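Local coordinates for protein (S)-2-haloacid dehalogenase 4A (Burkholderia cepacia, PDB 2NO4) that catalyses the hydrolytic dehalogenation of short-chain (S)-2-haloalkanoic acids, inverting the configuration to give (R)-2-hydroxyalkanoic acids and halide, at residues Y67-Q72 with N129-M134; Y107-E112 with S224-W229; I166-C171 with G195-N200. All blocks are in the same frame, centred on the assembly; numbering follows the deposited sequence.

Contact 1: Y67-Q72 with N129-M134; sequences YADFWQ and NGNDEM. With SO4 (sulfate ion), chain I; SO4 (sulfate ion), chain H; SO4 (sulfate ion), chain K.
Phe70, in the first turn of helix 70-84, packs on the loop that leaves strand 123-128 of the HAD Rossmann-like core, and Trp71 packs on Met134 in the first turn of helix 132-141. The loop carries Asn129, which binds the haloacid substrate. Phe70 CG is anti to the backbone N (chi1 -155°); Asn129 CB sits over the centre of one face of its ring, 3.8 Å from the centroid, a CH-pi contact, Gly130 CA lies near CD2, and the backbone carbonyl of Asn129 presses on Phe70 CB. Asn129 CG is anti to the carbonyl carbon (chi1 -68°), and OD1 accepts from Lys161 N. A sulfate, probably from the crystallisation liquor, takes a hydrogen bond from Asn129 N and also binds Ala21, Tyr22, Ser128 and Lys161, and so probably lies where the substrate binds.

Asn131, just before helix 132-141, reaches back across the contact. Its OD1 accepts from Trp71 N at 2.9 Å, the donor tilted from the carbonyl plane, and thus serves the first turn of the other helix. Its ND2 donates almost straight to O4 of a second such sulfate. The Asn131 amide stacks on the carboxylate of Asp69, planes 13° apart; Asp69 is itself the N-cap of helix 70-84, OD1 accepting from Gln72 N at 3.0 Å. Met134 SD makes Met-aromatic contacts at the edges of the Phe70 and Trp71 rings, and Met134 CB meets Trp71 CE3 at 3.5 Å. A water bridges the segments, donating to Tyr67 OH and Asn129 O and accepting from Phe70 N at 3.0 Å.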
loop_
_atom_site.group_PDB
_atom_site.type_symbol
_atom_site.label_atom_id
_atom_site.label_comp_id
_atom_site.label_asym_id
_atom_site.label_seq_id
_atom_site.Cartn_x
_atom_site.Cartn_y
_atom_site.Cartn_z
ATOM N N TYR B 67 -9.537 -10.463 -5.244
ATOM C CA TYR B 67 -8.347 -10.900 -5.978
ATOM C C TYR B 67 -8.430 -10.760 -7.486
ATOM O O TYR B 67 -9.466 -11.048 -8.117
ATOM C CB TYR B 67 -7.954 -12.353 -5.603
ATOM C CG TYR B 67 -6.666 -12.804 -6.265
ATOM C CD1 TYR B 67 -5.425 -12.564 -5.669
ATOM C CD2 TYR B 67 -6.684 -13.453 -7.511
ATOM C CE1 TYR B 67 -4.225 -13.000 -6.274
ATOM C CE2 TYR B 67 -5.493 -13.885 -8.126
ATOM C CZ TYR B 67 -4.272 -13.638 -7.504
ATOM O OH TYR B 67 -3.099 -14.018 -8.105
ATOM N N ALA B 68 -7.328 -10.299 -8.067
ATOM C CA ALA B 68 -7.058 -10.460 -9.489
ATOM C C ALA B 68 -5.564 -10.667 -9.535
ATOM O O ALA B 68 -4.845 -10.296 -8.586
ATOM C CB ALA B 68 -7.443 -9.215 -10.292
ATOM N N ASP B 69 -5.087 -11.257 -10.625
ATOM C CA ASP B 69 -3.694 -11.654 -10.691
ATOM C C ASP B 69 -2.697 -10.519 -10.930
ATOM O O ASP B 69 -3.080 -9.403 -11.277
ATOM C CB ASP B 69 -3.468 -12.872 -11.627
ATOM C CG ASP B 69 -3.346 -12.513 -13.127
ATOM O OD1 ASP B 69 -3.347 -11.356 -13.548
ATOM O OD2 ASP B 69 -3.210 -13.469 -13.926
ATOM N N PHE B 70 -1.418 -10.812 -10.730
ATOM C CA PHE B 70 -0.442 -9.736 -10.576
ATOM C C PHE B 70 -0.223 -9.007 -11.869
ATOM O O PHE B 70 -0.035 -7.783 -11.880
ATOM C CB PHE B 70 0.852 -10.258 -9.982
ATOM C CG PHE B 70 1.668 -9.213 -9.244
ATOM C CD1 PHE B 70 1.129 -8.517 -8.160
ATOM C CD2 PHE B 70 3.010 -8.972 -9.609
ATOM C CE1 PHE B 70 1.908 -7.601 -7.431
ATOM C CE2 PHE B 70 3.790 -8.050 -8.897
ATOM C CZ PHE B 70 3.212 -7.368 -7.782
ATOM N N TRP B 71 -0.285 -9.750 -12.978
ATOM C CA TRP B 71 -0.232 -9.117 -14.307
ATOM C C TRP B 71 -1.368 -8.097 -14.530
ATOM O O TRP B 71 -1.144 -6.990 -15.066
ATOM C CB TRP B 71 -0.221 -10.186 -15.413
ATOM C CG TRP B 71 -0.028 -9.650 -16.791
ATOM C CD1 TRP B 71 -0.983 -9.568 -17.763
ATOM C CD2 TRP B 71 1.178 -9.128 -17.366
ATOM N NE1 TRP B 71 -0.449 -9.020 -18.913
ATOM C CE2 TRP B 71 0.877 -8.749 -18.701
ATOM C CE3 TRP B 71 2.485 -8.942 -16.892
ATOM C CZ2 TRP B 71 1.844 -8.205 -19.576
ATOM C CZ3 TRP B 71 3.451 -8.403 -17.771
ATOM C CH2 TRP B 71 3.109 -8.043 -19.101
ATOM N N GLN B 72 -2.584 -8.474 -14.140
ATOM C CA GLN B 72 -3.717 -7.557 -14.267
ATOM C C GLN B 72 -3.476 -6.314 -13.410
ATOM O O GLN B 72 -3.719 -5.206 -13.845
ATOM C CB GLN B 72 -5.043 -8.218 -13.882
ATOM C CG GLN B 72 -6.282 -7.307 -14.105
ATOM C CD GLN B 72 -7.590 -7.989 -13.763
ATOM O OE1 GLN B 72 -7.756 -9.183 -14.001
ATOM N NE2 GLN B 72 -8.525 -7.239 -13.183
ATOM N N ASN B 129 4.462 -12.740 -5.522
ATOM C CA ASN B 129 3.114 -12.294 -5.940
ATOM C C ASN B 129 2.808 -12.519 -7.421
ATOM O O ASN B 129 1.641 -12.563 -7.797
ATOM C CB ASN B 129 2.914 -10.791 -5.671
ATOM C CG ASN B 129 2.866 -10.456 -4.192
ATOM O OD1 ASN B 129 2.352 -11.227 -3.370
ATOM N ND2 ASN B 129 3.387 -9.263 -3.844
ATOM N N GLY B 130 3.848 -12.582 -8.258
ATOM C CA GLY B 130 3.679 -12.629 -9.702
ATOM C C GLY B 130 3.046 -13.979 -10.067
ATOM O O GLY B 130 3.378 -15.005 -9.480
ATOM N N ASN B 131 2.092 -13.943 -10.987
ATOM C CA ASN B 131 1.478 -15.161 -11.557
ATOM C C ASN B 131 2.477 -15.853 -12.499
ATOM O O ASN B 131 3.430 -15.201 -12.994
ATOM C CB ASN B 131 0.162 -14.820 -12.275
ATOM C CG ASN B 131 0.325 -13.749 -13.362
ATOM O OD1 ASN B 131 0.479 -12.560 -13.052
ATOM N ND2 ASN B 131 0.230 -14.157 -14.648
ATOM N N ASP B 132 2.276 -17.139 -12.758
ATOM C CA ASP B 132 3.283 -17.911 -13.479
ATOM C C ASP B 132 3.664 -17.318 -14.827
ATOM O O ASP B 132 4.828 -17.225 -15.175
ATOM C CB ASP B 132 2.877 -19.375 -13.610
ATOM C CG ASP B 132 4.054 -20.257 -13.961
ATOM O OD1 ASP B 132 4.088 -20.757 -15.098
ATOM O OD2 ASP B 132 4.957 -20.418 -13.109
ATOM N N GLU B 133 2.675 -16.915 -15.605
ATOM C CA GLU B 133 2.965 -16.433 -16.948
ATOM C C GLU B 133 3.954 -15.254 -17.008
ATOM O O GLU B 133 4.938 -15.306 -17.765
ATOM C CB GLU B 133 1.706 -16.072 -17.737
ATOM C CG GLU B 133 2.078 -15.801 -19.196
ATOM C CD GLU B 133 0.944 -15.288 -20.026
ATOM O OE1 GLU B 133 1.225 -14.571 -21.029
ATOM O OE2 GLU B 133 -0.232 -15.604 -19.683
ATOM N N MET B 134 3.690 -14.184 -16.242
ATOM C CA MET B 134 4.613 -13.046 -16.220
ATOM C C MET B 134 5.985 -13.418 -15.603
ATOM O O MET B 134 7.030 -13.004 -16.105
ATOM C CB MET B 134 3.968 -11.826 -15.523
ATOM C CG MET B 134 3.879 -11.905 -14.004
ATOM S SD MET B 134 3.022 -10.486 -13.315
ATOM C CE MET B 134 4.368 -9.244 -13.396
HETATM S S SO4 I . -0.992 -18.013 -15.350
HETATM O O1 SO4 I . -0.608 -18.652 -16.613
HETATM O O2 SO4 I . -2.366 -17.485 -15.503
HETATM O O3 SO4 I . -0.953 -19.041 -14.286
HETATM O O4 SO4 I . -0.049 -16.908 -15.082
HETATM S S SO4 H . 7.133 -10.357 -5.475
HETATM O O1 SO4 H . 8.108 -11.129 -6.211
HETATM O O2 SO4 H . 6.145 -9.758 -6.367
HETATM O O3 SO4 H . 6.500 -11.126 -4.428
HETATM O O4 SO4 H . 7.914 -9.278 -4.874
HETATM S S SO4 K . -11.642 -7.395 -11.345
HETATM O O1 SO4 K . -11.055 -8.290 -12.308
HETATM O O2 SO4 K . -13.087 -7.257 -11.575
HETATM O O3 SO4 K . -11.463 -7.909 -10.003
HETATM O O4 SO4 K . -11.000 -6.062 -11.540
HETATM O O HOH W 1 -0.663 -13.247 -9.182
#

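Contact 2: Y107-E112 with S224-W229; sequences YPDAAE and SLSELW. With SO4 (sulfate ion), chain L.
Leu225 and Ala110 make the close apolar part of this contact, which joins the start of helix 110-119 to the 3-10 turn ahead of helix 228-232. Leu225 CD1 comes within 3.7 Å of Ala110 CB and also touches Ala110 CA. Tyr107 CB approaches the same methyl more distantly, at 4.3 Å, while its ring leads away and makes a cation-pi contact with Arg206.

The other side is polar, thinner and partly exposed. Here Asp109 CG lies anti to the carbonyl carbon (chi1 -67°), and OD2 reaches the two serines, standing 3.1 Å from Ser224 OG. Ser224 OG accepts from Ser226 N at 3.2 Å, an ST turn that opens the 3-10 segment. A sulfate, probably from the crystallisation liquor, fits between the segments and takes hydrogen bonds from both: from Asp109 N, from Ser224 OG at 2.7 Å, and from Leu225 N, which points at O3 almost straight (173°). In the crystal the anion thus bridges the two segments and Arg206, whose NE also donates to it.

Within the fold, a type I turn from Tyr107 to Ala110 leads into helix 110-119. The Leu225 side chain is about 4 Å from that of Thr24, considered important for activity. It packs on Phe19 of strand 16-19 and Ile204 of strand 200-204, setting the 3-10 turn before helix 228-232 against the parallel sheet of the Rossmann-like HAD core.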
loop_
_atom_site.group_PDB
_atom_site.type_symbol
_atom_site.label_atom_id
_atom_site.label_comp_id
_atom_site.label_asym_id
_atom_site.label_seq_id
_atom_site.Cartn_x
_atom_site.Cartn_y
_atom_site.Cartn_z
ATOM N N TYR B 107 19.044 -8.477 -11.475
ATOM C CA TYR B 107 20.202 -7.851 -10.853
ATOM C C TYR B 107 21.464 -8.626 -11.215
ATOM O O TYR B 107 21.414 -9.842 -11.389
ATOM C CB TYR B 107 20.031 -7.727 -9.317
ATOM C CG TYR B 107 19.125 -6.598 -8.950
ATOM C CD1 TYR B 107 19.606 -5.272 -8.889
ATOM C CD2 TYR B 107 17.767 -6.831 -8.718
ATOM C CE1 TYR B 107 18.754 -4.222 -8.574
ATOM C CE2 TYR B 107 16.928 -5.797 -8.406
ATOM C CZ TYR B 107 17.432 -4.497 -8.340
ATOM O OH TYR B 107 16.577 -3.477 -8.029
ATOM N N PRO B 108 22.604 -7.925 -11.316
ATOM C CA PRO B 108 23.807 -8.537 -11.935
ATOM C C PRO B 108 24.340 -9.802 -11.219
ATOM O O PRO B 108 24.833 -10.703 -11.882
ATOM C CB PRO B 108 24.852 -7.389 -11.943
ATOM C CG PRO B 108 24.363 -6.366 -10.966
ATOM C CD PRO B 108 22.824 -6.538 -10.869
ATOM N N ASP B 109 24.221 -9.866 -9.892
ATOM C CA ASP B 109 24.748 -10.981 -9.116
ATOM C C ASP B 109 23.718 -12.120 -8.904
ATOM O O ASP B 109 24.029 -13.108 -8.236
ATOM C CB ASP B 109 25.263 -10.479 -7.751
ATOM C CG ASP B 109 26.498 -9.571 -7.869
ATOM O OD1 ASP B 109 26.982 -9.331 -9.014
ATOM O OD2 ASP B 109 26.995 -9.093 -6.820
ATOM N N ALA B 110 22.492 -11.957 -9.421
ATOM C CA ALA B 110 21.418 -12.913 -9.140
ATOM C C ALA B 110 21.731 -14.364 -9.629
ATOM O O ALA B 110 21.640 -15.318 -8.846
ATOM C CB ALA B 110 20.062 -12.399 -9.717
ATOM N N ALA B 111 22.056 -14.534 -10.917
ATOM C CA ALA B 111 22.219 -15.890 -11.492
ATOM C C ALA B 111 23.379 -16.638 -10.817
ATOM O O ALA B 111 23.246 -17.798 -10.399
ATOM C CB ALA B 111 22.410 -15.830 -13.027
ATOM N N GLU B 112 24.499 -15.941 -10.670
ATOM C CA GLU B 112 25.666 -16.527 -10.070
ATOM C C GLU B 112 25.436 -16.902 -8.615
ATOM O O GLU B 112 25.849 -17.971 -8.193
ATOM C CB GLU B 112 26.865 -15.598 -10.199
ATOM C CG GLU B 112 28.119 -16.274 -9.735
ATOM C CD GLU B 112 29.362 -15.420 -9.872
ATOM O OE1 GLU B 112 29.384 -14.414 -10.626
ATOM O OE2 GLU B 112 30.341 -15.798 -9.216
ATOM N N SER B 224 24.026 -6.623 -1.231
ATOM C CA SER B 224 24.144 -7.270 -2.504
ATOM C C SER B 224 23.784 -8.719 -2.340
ATOM O O SER B 224 24.103 -9.336 -1.316
ATOM C CB SER B 224 25.622 -7.179 -2.985
ATOM O OG SER B 224 25.806 -7.966 -4.132
ATOM N N LEU B 225 23.204 -9.296 -3.393
ATOM C CA LEU B 225 22.935 -10.721 -3.390
ATOM C C LEU B 225 24.240 -11.571 -3.252
ATOM O O LEU B 225 24.237 -12.637 -2.632
ATOM C CB LEU B 225 22.214 -11.079 -4.686
ATOM C CG LEU B 225 20.727 -10.741 -4.855
ATOM C CD1 LEU B 225 20.424 -10.768 -6.367
ATOM C CD2 LEU B 225 19.786 -11.687 -4.078
ATOM N N SER B 226 25.340 -11.101 -3.838
ATOM C CA SER B 226 26.644 -11.769 -3.685
ATOM C C SER B 226 27.057 -11.979 -2.216
ATOM O O SER B 226 27.749 -12.941 -1.898
ATOM C CB SER B 226 27.732 -10.999 -4.446
ATOM O OG SER B 226 27.985 -9.753 -3.811
ATOM N N GLU B 227 26.622 -11.094 -1.324
ATOM C CA GLU B 227 26.935 -11.215 0.108
ATOM C C GLU B 227 26.197 -12.299 0.830
ATOM O O GLU B 227 26.510 -12.599 1.984
ATOM C CB GLU B 227 26.721 -9.890 0.828
ATOM C CG GLU B 227 27.558 -8.765 0.263
ATOM C CD GLU B 227 29.060 -8.952 0.471
ATOM O OE1 GLU B 227 29.822 -8.212 -0.186
ATOM O OE2 GLU B 227 29.494 -9.818 1.273
ATOM N N LEU B 228 25.212 -12.887 0.164
ATOM C CA LEU B 228 24.517 -14.038 0.703
ATOM C C LEU B 228 25.445 -15.230 0.704
ATOM O O LEU B 228 25.244 -16.169 1.472
ATOM C CB LEU B 228 23.287 -14.381 -0.154
ATOM C CG LEU B 228 22.070 -13.445 -0.167
ATOM C CD1 LEU B 228 21.036 -13.980 -1.203
ATOM C CD2 LEU B 228 21.437 -13.346 1.261
ATOM N N TRP B 229 26.462 -15.212 -0.172
ATOM C CA TRP B 229 27.376 -16.366 -0.252
ATOM C C TRP B 229 28.170 -16.607 1.056
ATOM O O TRP B 229 28.102 -17.698 1.606
ATOM C CB TRP B 229 28.269 -16.300 -1.502
ATOM C CG TRP B 229 29.125 -17.556 -1.766
ATOM C CD1 TRP B 229 30.454 -17.571 -2.114
ATOM C CD2 TRP B 229 28.707 -18.934 -1.703
ATOM N NE1 TRP B 229 30.876 -18.862 -2.298
ATOM C CE2 TRP B 229 29.839 -19.724 -2.035
ATOM C CE3 TRP B 229 27.482 -19.586 -1.390
ATOM C CZ2 TRP B 229 29.793 -21.138 -2.077
ATOM C CZ3 TRP B 229 27.436 -20.995 -1.419
ATOM C CH2 TRP B 229 28.601 -21.754 -1.763
HETATM S S SO4 L . 23.095 -7.276 -6.717
HETATM O O1 SO4 L . 23.028 -8.237 -7.842
HETATM O O2 SO4 L . 22.624 -5.912 -7.077
HETATM O O3 SO4 L . 22.306 -7.843 -5.650
HETATM O O4 SO4 L . 24.471 -7.041 -6.322
#

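Contact 3: I166-C171 with G195-N200; sequences IYQFAC and GKFGFN
Tyr167, Gln168 and Cys171 of helix 164-174 meet two phenylalanines, Phe197 and Phe199, on either side of Gly198, with no hydrogen bond between the segments. Phe197 CG is anti to the backbone N (chi1 178°). The CH-pi part rests on Tyr167 CB, which lies over one face of the Phe197 ring, offset toward the rim and 3.7 Å from the centroid. Gln168 N lies over a face of this ring too. Tyr167 OH is hydrogen-bonded to Asp190.

Sulfur-aromatic contacts come from Cys171. Its SG lies at the edges of both rings, 3.6 Å from Phe197 CE2 and 3.5 Å from Phe199 CE1.

Apolar packing completes the interface. Phe199 CE2 meets Tyr167 CD1 at 3.8 Å, the two ring planes being 86° apart, and Phe199 CZ touches Ala170 CB. One face of the Phe199 ring is covered by Phe197 CD2, also offset toward the rim.

Helix 188-197 ends in a Schellman motif with Gly198, at positive phi, as the C-prime residue; beyond it Phe199 follows Phe197 onto the same helix. Such packing of neighbouring helices on a parallel sheet is characteristic of the Rossmann-like HAD core, and here it includes Tyr167, a residue considered important for catalytic activity.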
loop_
_atom_site.group_PDB
_atom_site.type_symbol
_atom_site.label_atom_id
_atom_site.label_comp_id
_atom_site.label_asym_id
_atom_site.label_seq_id
_atom_site.Cartn_x
_atom_site.Cartn_y
_atom_site.Cartn_z
ATOM N N ILE B 166 0.434 -17.289 2.381
ATOM C CA ILE B 166 1.391 -17.426 1.281
ATOM C C ILE B 166 2.766 -17.992 1.698
ATOM O O ILE B 166 3.351 -18.796 0.962
ATOM C CB ILE B 166 1.517 -16.160 0.386
ATOM C CG1 ILE B 166 2.257 -16.532 -0.915
ATOM C CG2 ILE B 166 2.215 -15.021 1.150
ATOM C CD1 ILE B 166 2.430 -15.361 -1.926
ATOM N N TYR B 167 3.274 -17.578 2.861
ATOM C CA TYR B 167 4.493 -18.145 3.432
ATOM C C TYR B 167 4.273 -19.617 3.828
ATOM O O TYR B 167 5.165 -20.445 3.644
ATOM C CB TYR B 167 5.003 -17.289 4.620
ATOM C CG TYR B 167 5.151 -15.822 4.214
ATOM C CD1 TYR B 167 6.115 -15.443 3.259
ATOM C CD2 TYR B 167 4.307 -14.834 4.741
ATOM C CE1 TYR B 167 6.261 -14.111 2.851
ATOM C CE2 TYR B 167 4.435 -13.475 4.324
ATOM C CZ TYR B 167 5.431 -13.136 3.384
ATOM O OH TYR B 167 5.590 -11.842 2.936
ATOM N N GLN B 168 3.090 -19.929 4.368
ATOM C CA GLN B 168 2.711 -21.307 4.730
ATOM C C GLN B 168 2.672 -22.211 3.499
ATOM O O GLN B 168 3.143 -23.344 3.553
ATOM C CB GLN B 168 1.354 -21.343 5.457
ATOM C CG GLN B 168 0.923 -22.743 5.954
ATOM C CD GLN B 168 1.915 -23.318 6.944
ATOM O OE1 GLN B 168 2.479 -24.380 6.720
ATOM N NE2 GLN B 168 2.144 -22.620 8.027
ATOM N N PHE B 169 2.110 -21.700 2.404
ATOM C CA PHE B 169 2.122 -22.367 1.091
ATOM C C PHE B 169 3.534 -22.836 0.669
ATOM O O PHE B 169 3.690 -23.960 0.172
ATOM C CB PHE B 169 1.492 -21.445 0.019
ATOM C CG PHE B 169 1.425 -22.050 -1.369
ATOM C CD1 PHE B 169 0.556 -23.120 -1.655
ATOM C CD2 PHE B 169 2.207 -21.538 -2.409
ATOM C CE1 PHE B 169 0.489 -23.669 -2.972
ATOM C CE2 PHE B 169 2.147 -22.091 -3.702
ATOM C CZ PHE B 169 1.291 -23.149 -3.977
ATOM N N ALA B 170 4.543 -21.974 0.854
ATOM C CA ALA B 170 5.945 -22.309 0.573
ATOM C C ALA B 170 6.441 -23.478 1.450
ATOM O O ALA B 170 7.092 -24.388 0.951
ATOM C CB ALA B 170 6.868 -21.032 0.760
ATOM N N CYS B 171 6.163 -23.420 2.757
ATOM C CA CYS B 171 6.479 -24.511 3.687
ATOM C C CYS B 171 5.843 -25.809 3.216
ATOM O O CYS B 171 6.529 -26.809 3.100
ATOM C CB CYS B 171 5.978 -24.199 5.097
ATOM S SG CYS B 171 6.861 -22.885 5.854
ATOM N N GLY B 195 9.029 -12.699 8.372
ATOM C CA GLY B 195 9.670 -12.735 9.704
ATOM C C GLY B 195 8.641 -13.023 10.780
ATOM O O GLY B 195 8.852 -13.903 11.654
ATOM N N LYS B 196 7.511 -12.315 10.716
ATOM C CA LYS B 196 6.394 -12.609 11.633
ATOM C C LYS B 196 5.879 -14.045 11.487
ATOM O O LYS B 196 5.619 -14.701 12.481
ATOM C CB LYS B 196 5.254 -11.626 11.491
ATOM C CG LYS B 196 4.313 -11.705 12.697
ATOM C CD LYS B 196 3.186 -10.769 12.549
ATOM C CE LYS B 196 2.002 -11.329 13.323
ATOM N NZ LYS B 196 2.262 -11.170 14.765
ATOM N N PHE B 197 5.766 -14.536 10.261
ATOM C CA PHE B 197 5.441 -15.939 10.011
ATOM C C PHE B 197 6.454 -16.920 10.636
ATOM O O PHE B 197 6.076 -18.019 11.102
ATOM C CB PHE B 197 5.287 -16.198 8.495
ATOM C CG PHE B 197 4.999 -17.642 8.161
ATOM C CD1 PHE B 197 3.709 -18.150 8.324
ATOM C CD2 PHE B 197 6.019 -18.486 7.720
ATOM C CE1 PHE B 197 3.413 -19.501 8.067
ATOM C CE2 PHE B 197 5.753 -19.831 7.436
ATOM C CZ PHE B 197 4.445 -20.342 7.626
ATOM N N GLY B 198 7.735 -16.549 10.660
ATOM C CA GLY B 198 8.755 -17.432 11.244
ATOM C C GLY B 198 9.949 -17.825 10.379
ATOM O O GLY B 198 10.815 -18.575 10.844
ATOM N N PHE B 199 10.012 -17.347 9.131
ATOM C CA PHE B 199 11.221 -17.595 8.302
ATOM C C PHE B 199 12.389 -16.806 8.862
ATOM O O PHE B 199 12.168 -15.809 9.507
ATOM C CB PHE B 199 11.041 -17.123 6.871
ATOM C CG PHE B 199 10.080 -17.939 6.050
ATOM C CD1 PHE B 199 9.732 -19.244 6.409
ATOM C CD2 PHE B 199 9.541 -17.390 4.887
ATOM C CE1 PHE B 199 8.837 -20.017 5.594
ATOM C CE2 PHE B 199 8.654 -18.126 4.064
ATOM C CZ PHE B 199 8.319 -19.463 4.420
ATOM N N ASN B 200 13.624 -17.267 8.609
ATOM C CA ASN B 200 14.841 -16.494 8.919
ATOM C C ASN B 200 15.053 -15.465 7.809
ATOM O O ASN B 200 15.299 -15.828 6.657
ATOM C CB ASN B 200 16.064 -17.423 9.053
ATOM C CG ASN B 200 15.853 -18.494 10.124
ATOM O OD1 ASN B 200 15.897 -18.198 11.315
ATOM N ND2 ASN B 200 15.586 -19.731 9.698
#

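How the contacts relate
From the N terminus, the chain lays down strand 16-19 and passes through helix 43-63 before reaching 67-72. Contact 1 closes the first loop when the chain returns at 129-134 after strand 123-128, joining the start of helix 70-84 to the sheet's active-site end. Segment 107-112 falls inside that loop, but its partner 224-229 comes near the C terminus, so contacts 1 and 2 cross; contact 2 joins the start of helix 110-119 to the turn before helix 228-232. Contact 3 follows contact 1 in series and is nested within the long loop of contact 2; it joins helix 164-174 to the end of helix 188-197. Contacts 1 and 3 approach to about 4 Å between nearest atoms without touching.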